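Local atomic coordinates of malonyl CoA-acyl carrier protein transacylase (Synechocystis sp. PCC 6803 substr. Kazusa, PDB entry 4RR5), a protein that catalyses transfer of the malonyl group from malonyl-CoA to holo-acyl carrier protein, giving malonyl-ACP and free CoA, in fatty acid biosynthesis. Residues Lys28-Tyr31 with Gln32-Glu35; Trp40-Val43 with Glu44-Gly48; Gly106-Leu109 with Val110-Arg113; Glu232-Ile235 with Gln236-Thr239. One frame throughout, in Å; residues are numbered along the deposited sequence.

Interaction 1 of 4, residues Lys28-Tyr31 with Gln32-Glu35; sequences KEKY and QQAE
E29 and Q33 run side by side along one flank of helix 25-38, one turn apart, and show how two acceptor oxygens can lie close on a helix surface without bonding. Their carboxylate and amide planes are only 25° apart. OE2 of E29 lies 3.5 Å from OE1 of Q33, and since both are acceptors this approach is no hydrogen bond; the methylene CG of E29 also meets the same OE1, at 3.6 Å. On the neighbouring flank K28 and Q32 repeat the pattern, with the amide nitrogen NE2 of Q32 3.9 Å from the methylene CG of K28. The K28 chain is fully extended, with CG anti to the backbone N (chi1 -174°), which carries its shaft past the end of Q32.

Beneath these pairs lies the backbone ladder of the helix. Q33 N donates to E29 O over 2.9 Å, almost straight at 170°, while A34 N reaches K30 O at 2.8 Å and E35 N reaches Y31 O at 2.9 Å. The methyl group of A34 also rests against K30 O, 3.4 Å from CB.

Further out, Y31 and A34 turn to the interior: Y31 packs on I66 and I69 of helix 56-76 and its OH bonds to G18 O, and A34 meets L107 of helix 103-119. K30 forms a salt bridge with D72. Backbone bonds thus hold the turn; the side chains of K28, E29, Q32 and Q33 make no hydrogen bond to one another, the two facing oxygens probably add nothing to stability, and the firm polar links of K30 and Y31 lead to other parts of the fold.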
# COMPACT_ATOMS: atom_id res chain seq x y z
N LYS A 28 18.48 8.65 9.71
CA LYS A 28 19.66 9.13 9.00
C LYS A 28 20.30 7.96 8.26
O LYS A 28 20.51 8.00 7.04
CB LYS A 28 20.65 9.78 9.97
CG LYS A 28 21.88 10.46 9.32
CD LYS A 28 22.83 11.03 10.40
CE LYS A 28 24.00 11.81 9.82
NZ LYS A 28 24.94 12.31 10.89
N GLU A 29 20.57 6.91 9.03
CA GLU A 29 21.18 5.69 8.53
C GLU A 29 20.40 5.08 7.35
O GLU A 29 20.94 4.94 6.26
CB GLU A 29 21.29 4.70 9.70
CG GLU A 29 21.58 3.25 9.34
CD GLU A 29 21.49 2.32 10.55
OE1 GLU A 29 21.46 2.81 11.70
OE2 GLU A 29 21.44 1.09 10.34
N LYS A 30 19.13 4.75 7.56
CA LYS A 30 18.36 4.12 6.49
C LYS A 30 18.21 5.00 5.24
O LYS A 30 18.18 4.48 4.13
CB LYS A 30 16.98 3.73 7.01
CG LYS A 30 17.04 2.59 7.95
CD LYS A 30 15.81 1.73 7.85
CE LYS A 30 16.10 0.38 8.47
NZ LYS A 30 16.73 0.58 9.81
N TYR A 31 18.14 6.31 5.42
CA TYR A 31 18.13 7.21 4.29
C TYR A 31 19.39 7.06 3.48
O TYR A 31 19.35 7.12 2.25
CB TYR A 31 17.97 8.68 4.73
CG TYR A 31 16.54 9.09 5.03
CD1 TYR A 31 15.48 8.57 4.28
CD2 TYR A 31 16.24 9.98 6.06
CE1 TYR A 31 14.17 8.94 4.56
CE2 TYR A 31 14.93 10.35 6.35
CZ TYR A 31 13.90 9.83 5.59
OH TYR A 31 12.58 10.18 5.86
N GLN A 32 20.52 6.88 4.16
CA GLN A 32 21.81 6.75 3.47
C GLN A 32 21.89 5.42 2.75
O GLN A 32 22.36 5.36 1.61
CB GLN A 32 22.99 6.91 4.44
CG GLN A 32 23.31 8.36 4.78
CD GLN A 32 24.18 8.52 6.03
OE1 GLN A 32 24.67 7.54 6.60
NE2 GLN A 32 24.38 9.76 6.45
N GLN A 33 21.43 4.36 3.41
CA GLN A 33 21.25 3.07 2.77
C GLN A 33 20.36 3.17 1.54
O GLN A 33 20.68 2.61 0.49
CB GLN A 33 20.63 2.06 3.72
CG GLN A 33 21.48 1.69 4.90
CD GLN A 33 20.81 0.63 5.73
OE1 GLN A 33 20.69 0.76 6.96
NE2 GLN A 33 20.36 -0.44 5.07
N ALA A 34 19.22 3.85 1.66
CA ALA A 34 18.34 4.00 0.52
C ALA A 34 19.04 4.76 -0.60
O ALA A 34 18.85 4.45 -1.77
CB ALA A 34 17.05 4.70 0.90
N GLU A 35 19.88 5.72 -0.24
CA GLU A 35 20.51 6.54 -1.27
C GLU A 35 21.53 5.72 -2.08
O GLU A 35 21.57 5.84 -3.30
CB GLU A 35 21.17 7.79 -0.65
CG GLU A 35 21.62 8.82 -1.69
CD GLU A 35 22.13 10.13 -1.08
OE1 GLU A 35 22.33 10.21 0.14
OE2 GLU A 35 22.32 11.09 -1.85

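Interaction 2 of 4, residues Trp40-Val43 with Glu44-Gly48; sequences WSVV and EKCQG
W40 presents one face of its indole to the ammonium group of K45, a worked case of a cation-pi contact spanning the start of a short helix. NZ of K45 stands 4.0 Å from the centroid of the W40 six-membered ring, 23° off the ring normal. The lysine gets there by folding: CG is anti to the backbone N, and the chain then bends at each of the three later torsions, all near 60°, curling back over the ring while CB touches CZ3 of W40 at 3.9 Å. N58 gives NZ a hydrogen bond partner as well. A leucine for W40 has no aromatic face to offer, and the K45 chain, without its cation-pi partner, would probably be freer to swing.

S41 is the N-cap of helix 42-46. Its OG accepts from E44 N at 3.1 Å along a nearly straight 175° path, and the CG of E44 lies against it at 3.5 Å. On the inner side, CG1 of V42 meets SG of C46 at 4.0 Å, and both residues pack on C62 of helix 56-76.

The first turn is thus secured twice, by a hydroxyl that accepts from a helix-start amide and by a cation over an electron-rich ring.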
# COMPACT_ATOMS: atom_id res chain seq x y z
N TRP A 40 19.66 7.87 -5.60
CA TRP A 40 19.16 9.21 -5.35
C TRP A 40 18.60 9.30 -3.94
O TRP A 40 18.21 8.30 -3.35
CB TRP A 40 18.09 9.62 -6.38
CG TRP A 40 17.04 8.58 -6.69
CD1 TRP A 40 17.08 7.65 -7.69
CD2 TRP A 40 15.78 8.38 -6.02
NE1 TRP A 40 15.94 6.88 -7.68
CE2 TRP A 40 15.13 7.30 -6.66
CE3 TRP A 40 15.15 9.00 -4.94
CZ2 TRP A 40 13.88 6.84 -6.26
CZ3 TRP A 40 13.90 8.53 -4.54
CH2 TRP A 40 13.28 7.47 -5.21
N SER A 41 18.58 10.52 -3.40
CA SER A 41 18.17 10.72 -2.02
C SER A 41 16.65 10.74 -1.85
O SER A 41 15.95 11.51 -2.52
CB SER A 41 18.76 12.03 -1.51
OG SER A 41 18.20 12.37 -0.26
N VAL A 42 16.15 9.91 -0.94
CA VAL A 42 14.73 9.93 -0.63
C VAL A 42 14.32 11.25 0.04
O VAL A 42 13.27 11.81 -0.26
CB VAL A 42 14.33 8.72 0.26
CG1 VAL A 42 12.91 8.88 0.83
CG2 VAL A 42 14.44 7.43 -0.54
N VAL A 43 15.17 11.76 0.93
CA VAL A 43 14.91 13.04 1.59
C VAL A 43 14.75 14.16 0.57
O VAL A 43 13.76 14.90 0.61
CB VAL A 43 16.05 13.44 2.55
CG1 VAL A 43 15.69 14.70 3.29
CG2 VAL A 43 16.28 12.34 3.53
N GLU A 44 15.71 14.25 -0.34
CA GLU A 44 15.67 15.29 -1.36
C GLU A 44 14.41 15.19 -2.19
O GLU A 44 13.74 16.19 -2.42
CB GLU A 44 16.91 15.22 -2.26
CG GLU A 44 18.25 15.59 -1.58
CD GLU A 44 18.40 17.09 -1.29
OE1 GLU A 44 18.03 17.91 -2.16
OE2 GLU A 44 18.89 17.46 -0.20
N LYS A 45 14.07 13.98 -2.62
CA LYS A 45 12.93 13.76 -3.49
C LYS A 45 11.59 14.06 -2.81
O LYS A 45 10.65 14.50 -3.45
CB LYS A 45 12.96 12.32 -4.02
CG LYS A 45 11.90 11.96 -5.06
CD LYS A 45 11.97 12.83 -6.32
CE LYS A 45 13.37 12.80 -6.95
NZ LYS A 45 13.80 11.43 -7.38
N CYS A 46 11.51 13.84 -1.50
CA CYS A 46 10.28 14.13 -0.77
C CYS A 46 10.04 15.63 -0.59
O CYS A 46 8.96 16.06 -0.18
CB CYS A 46 10.30 13.45 0.61
SG CYS A 46 10.01 11.66 0.58
N GLN A 47 11.07 16.42 -0.87
CA GLN A 47 10.96 17.86 -0.70
C GLN A 47 10.85 18.55 -2.04
O GLN A 47 10.97 19.78 -2.13
CB GLN A 47 12.15 18.39 0.05
CG GLN A 47 12.17 18.00 1.49
CD GLN A 47 13.34 18.62 2.19
OE1 GLN A 47 14.46 18.12 2.11
NE2 GLN A 47 13.10 19.75 2.84
N GLY A 48 10.65 17.76 -3.08
CA GLY A 48 10.57 18.27 -4.43
C GLY A 48 9.17 18.64 -4.86
O GLY A 48 8.25 18.78 -4.06

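Interaction 3 of 4, residues Gly106-Leu109 with Val110-Arg113; sequences GLQL and VKQR. With ACT (acetate ion), chain B.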
# COMPACT_ATOMS: atom_id res chain seq x y z
N GLY A 106 14.09 -5.41 0.47
CA GLY A 106 12.78 -4.84 0.25
C GLY A 106 12.82 -3.64 -0.66
O GLY A 106 11.97 -3.52 -1.55
N LEU A 107 13.78 -2.75 -0.45
CA LEU A 107 13.90 -1.55 -1.25
C LEU A 107 14.21 -1.92 -2.69
O LEU A 107 13.65 -1.33 -3.61
CB LEU A 107 14.98 -0.62 -0.68
CG LEU A 107 15.13 0.74 -1.36
CD1 LEU A 107 13.77 1.38 -1.65
CD2 LEU A 107 15.95 1.66 -0.50
N GLN A 108 15.08 -2.90 -2.89
CA GLN A 108 15.38 -3.33 -4.26
C GLN A 108 14.13 -3.88 -4.96
O GLN A 108 13.88 -3.56 -6.13
CB GLN A 108 16.51 -4.37 -4.27
CG GLN A 108 17.09 -4.62 -5.67
CD GLN A 108 17.59 -3.35 -6.40
OE1 GLN A 108 17.28 -3.13 -7.57
NE2 GLN A 108 18.37 -2.53 -5.70
N LEU A 109 13.33 -4.68 -4.25
CA LEU A 109 12.05 -5.15 -4.78
C LEU A 109 11.12 -4.00 -5.14
O LEU A 109 10.55 -3.97 -6.23
CB LEU A 109 11.36 -6.08 -3.78
CG LEU A 109 12.09 -7.41 -3.60
CD1 LEU A 109 11.53 -8.18 -2.44
CD2 LEU A 109 11.97 -8.20 -4.89
N VAL A 110 10.97 -3.05 -4.23
CA VAL A 110 10.09 -1.92 -4.45
C VAL A 110 10.55 -1.11 -5.65
O VAL A 110 9.75 -0.69 -6.50
CB VAL A 110 10.02 -1.06 -3.21
CG1 VAL A 110 9.43 0.31 -3.54
CG2 VAL A 110 9.20 -1.77 -2.14
N LYS A 111 11.86 -0.92 -5.75
CA LYS A 111 12.45 -0.16 -6.85
C LYS A 111 12.10 -0.79 -8.18
O LYS A 111 11.70 -0.10 -9.11
CB LYS A 111 13.96 -0.09 -6.67
CG LYS A 111 14.73 0.66 -7.72
CD LYS A 111 16.20 0.65 -7.30
CE LYS A 111 17.08 1.49 -8.19
NZ LYS A 111 17.21 0.86 -9.52
N GLN A 112 12.24 -2.11 -8.27
CA GLN A 112 11.94 -2.80 -9.50
C GLN A 112 10.44 -2.78 -9.75
O GLN A 112 10.00 -2.49 -10.87
CB GLN A 112 12.46 -4.24 -9.48
CG GLN A 112 12.15 -5.01 -10.75
CD GLN A 112 12.82 -6.38 -10.78
OE1 GLN A 112 13.73 -6.64 -9.98
NE2 GLN A 112 12.38 -7.25 -11.69
N ARG A 113 9.67 -3.07 -8.71
CA ARG A 113 8.22 -3.11 -8.81
C ARG A 113 7.68 -1.82 -9.40
O ARG A 113 6.83 -1.84 -10.31
CB ARG A 113 7.59 -3.35 -7.44
CG ARG A 113 6.09 -3.45 -7.47
CD ARG A 113 5.52 -3.09 -6.12
NE ARG A 113 4.19 -3.64 -5.89
CZ ARG A 113 3.12 -2.90 -5.62
NH1 ARG A 113 3.22 -1.58 -5.55
NH2 ARG A 113 1.95 -3.48 -5.41
C ACT B . 0.17 0.91 -6.69
O ACT B . 0.80 0.34 -5.75
OXT ACT B . 0.75 1.86 -7.27
CH3 ACT B . -1.22 0.50 -7.11
O HOH W 1 18.53 -1.47 -9.90
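V110, L109 and Q108 carry most of this contact, two turns of helix 103-119 in which each residue serves a different environment. V110 sits over the carbonyl of G106: its CG2 lies 3.3 Å from G106 O, and its N donates to that same oxygen at 2.9 Å. CG1 is anti to the backbone N (chi1 164°) and CG2 lies beside that N, which brings the CG2 methyl down on the preceding turn. L109 sends its side chain to helix 193-204, touching T202 and L203, and to Y92; its carbonyl oxygen receives R113 N at 2.8 Å with an angle of 165°.

Q108 works on the outer flank. Its chain bends at chi2, and its OE1 lies alongside the K111 shaft, 3.9 Å from CD. A water joins their ends, donating to OE1 of Q108 at 3.1 Å and accepting from NZ of K111 at 2.7 Å, so the amide and the ammonium are coupled without touching directly.

From the end of this run R113 extends its chain from CG to NE towards the reaction centre. NH1 donates to an oxygen of an acetate ion, 3.1 Å away and near the plane of the guanidinium at its edge, and also to Q60; NH2 bonds to Q237 and to S88, the inferred nucleophile. The acetate, probably from the crystallisation liquor, is hydrogen-bonded to S88 as well. An arginine holding a carboxylate beside the serine is typical of FabD-type malonyl transferases, where it is thought to receive the malonyl carboxylate, and the acetate is consistent with that pocket.

Interaction 4 of 4, residues Glu232-Ile235 with Gln236-Thr239; sequences EKLI and QQMT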
# COMPACT_ATOMS: atom_id res chain seq x y z
N GLU A 232 3.87 -16.09 -2.34
CA GLU A 232 2.83 -16.48 -3.29
C GLU A 232 1.76 -15.39 -3.37
O GLU A 232 1.43 -14.93 -4.44
CB GLU A 232 2.21 -17.82 -2.91
CG GLU A 232 1.31 -18.45 -3.98
CD GLU A 232 0.29 -19.44 -3.41
OE1 GLU A 232 0.54 -20.04 -2.33
OE2 GLU A 232 -0.77 -19.61 -4.04
N LYS A 233 1.23 -14.98 -2.23
CA LYS A 233 0.25 -13.91 -2.20
C LYS A 233 0.81 -12.59 -2.78
O LYS A 233 0.09 -11.82 -3.42
CB LYS A 233 -0.23 -13.68 -0.77
CG LYS A 233 -0.83 -14.89 -0.08
CD LYS A 233 -1.41 -14.46 1.24
CE LYS A 233 -2.05 -15.57 2.03
NZ LYS A 233 -3.01 -14.96 2.98
N LEU A 234 2.09 -12.31 -2.53
CA LEU A 234 2.68 -11.07 -3.01
C LEU A 234 2.86 -11.11 -4.54
O LEU A 234 2.53 -10.16 -5.24
CB LEU A 234 4.01 -10.82 -2.31
CG LEU A 234 4.73 -9.53 -2.70
CD1 LEU A 234 3.94 -8.32 -2.18
CD2 LEU A 234 6.17 -9.51 -2.19
N ILE A 235 3.35 -12.24 -5.03
CA ILE A 235 3.48 -12.47 -6.47
C ILE A 235 2.15 -12.28 -7.19
O ILE A 235 2.11 -11.78 -8.31
CB ILE A 235 4.03 -13.89 -6.75
CG1 ILE A 235 5.55 -13.91 -6.49
CG2 ILE A 235 3.71 -14.34 -8.19
CD1 ILE A 235 6.16 -15.26 -6.63
N GLN A 236 1.06 -12.66 -6.52
CA GLN A 236 -0.27 -12.49 -7.07
C GLN A 236 -0.82 -11.05 -6.97
O GLN A 236 -1.82 -10.71 -7.60
CB GLN A 236 -1.22 -13.46 -6.39
CG GLN A 236 -0.99 -14.90 -6.81
CD GLN A 236 -1.67 -15.90 -5.90
OE1 GLN A 236 -2.40 -15.53 -4.98
NE2 GLN A 236 -1.44 -17.19 -6.16
N GLN A 237 -0.14 -10.21 -6.20
CA GLN A 237 -0.73 -8.93 -5.82
C GLN A 237 -0.86 -7.95 -6.98
O GLN A 237 -1.80 -7.16 -7.03
CB GLN A 237 0.10 -8.28 -4.72
CG GLN A 237 -0.45 -6.96 -4.22
CD GLN A 237 0.63 -6.11 -3.63
OE1 GLN A 237 1.69 -5.93 -4.24
NE2 GLN A 237 0.39 -5.59 -2.43
N MET A 238 0.09 -7.99 -7.91
CA MET A 238 0.15 -6.92 -8.88
C MET A 238 -1.00 -6.98 -9.89
O MET A 238 -1.43 -5.94 -10.40
CB MET A 238 1.49 -6.92 -9.60
CG MET A 238 1.66 -5.68 -10.47
SD MET A 238 3.18 -5.66 -11.41
CE MET A 238 4.38 -5.55 -10.08
N THR A 239 -1.49 -8.19 -10.18
CA THR A 239 -2.60 -8.36 -11.11
C THR A 239 -3.94 -8.51 -10.40
O THR A 239 -5.00 -8.57 -11.03
CB THR A 239 -2.41 -9.58 -12.00
OG1 THR A 239 -2.12 -10.72 -11.18
CG2 THR A 239 -1.27 -9.35 -12.98
O HOH W 2 3.19 -8.81 -7.43
O HOH W 3 0.15 -10.37 -10.14
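Q236 meets E232 twice, through backbone and side chain, at the point where helix 227-235 gives way to a loop. Its N donates to E232 O at 3.1 Å, an i to i+4 bond like those of the helix before it. Its extended side chain runs beside that of E232, pointing the same way, and NE2 reaches OE2 of E232 at 3.3 Å in a weak bond bent to 129°. The amide and carboxylate planes are at 90° to each other. With CG anti to the carbonyl carbon (chi1 -72°), the shaft also lies on the helix backbone, CG 3.4 Å from E232 O. Replacing Q236 by an alanine is likely to leave the E232 carboxylate without its weak amide partner and E232 O without the CG that lies against it.

Q237 follows with a tighter turn. Its N bonds to L234 O at 2.8 Å, the donor standing well above the carbonyl plane, and its OE1 passes 3.9 Å from CD1 of L234. The polar end faces the active site: OE1 accepts from R113, while NE2 donates to N218 and to the carbonyl of S88.

M238 packs on R113 and F199, and a water 2.7 Å from L234 O lies weakly bonded to its N. T239 closes the walk through a second water, which donates to I235 O and lies doubtfully close to OG1 of T239.

Waters thus add to the partners of the L234 and I235 carbonyls, while Q237, a second-shell residue, helps fix the guanidinium of R113 beside the inferred nucleophile.

How the interactions relate
Each contact is a local one, made within a single continuous run of chain, and the four follow in series without nesting or crossing; none closes a loop, because each joins neighbours in sequence. Interaction 1, on helix 25-38, is followed directly by interaction 2, which spans helix 42-46 with the residues that flank it; the ring of Y31 packs on V42 and V43, so the two helices touch there. Interaction 3, on helix 103-119, meets interaction 1 where L107 packs against A34, but stays about 6 Å from interaction 2 at the nearest atoms. Interaction 4 ends helix 227-235 and joins interaction 3 through R113 and Q237. Helix 103-119 thus links the outer helices to the active-site region.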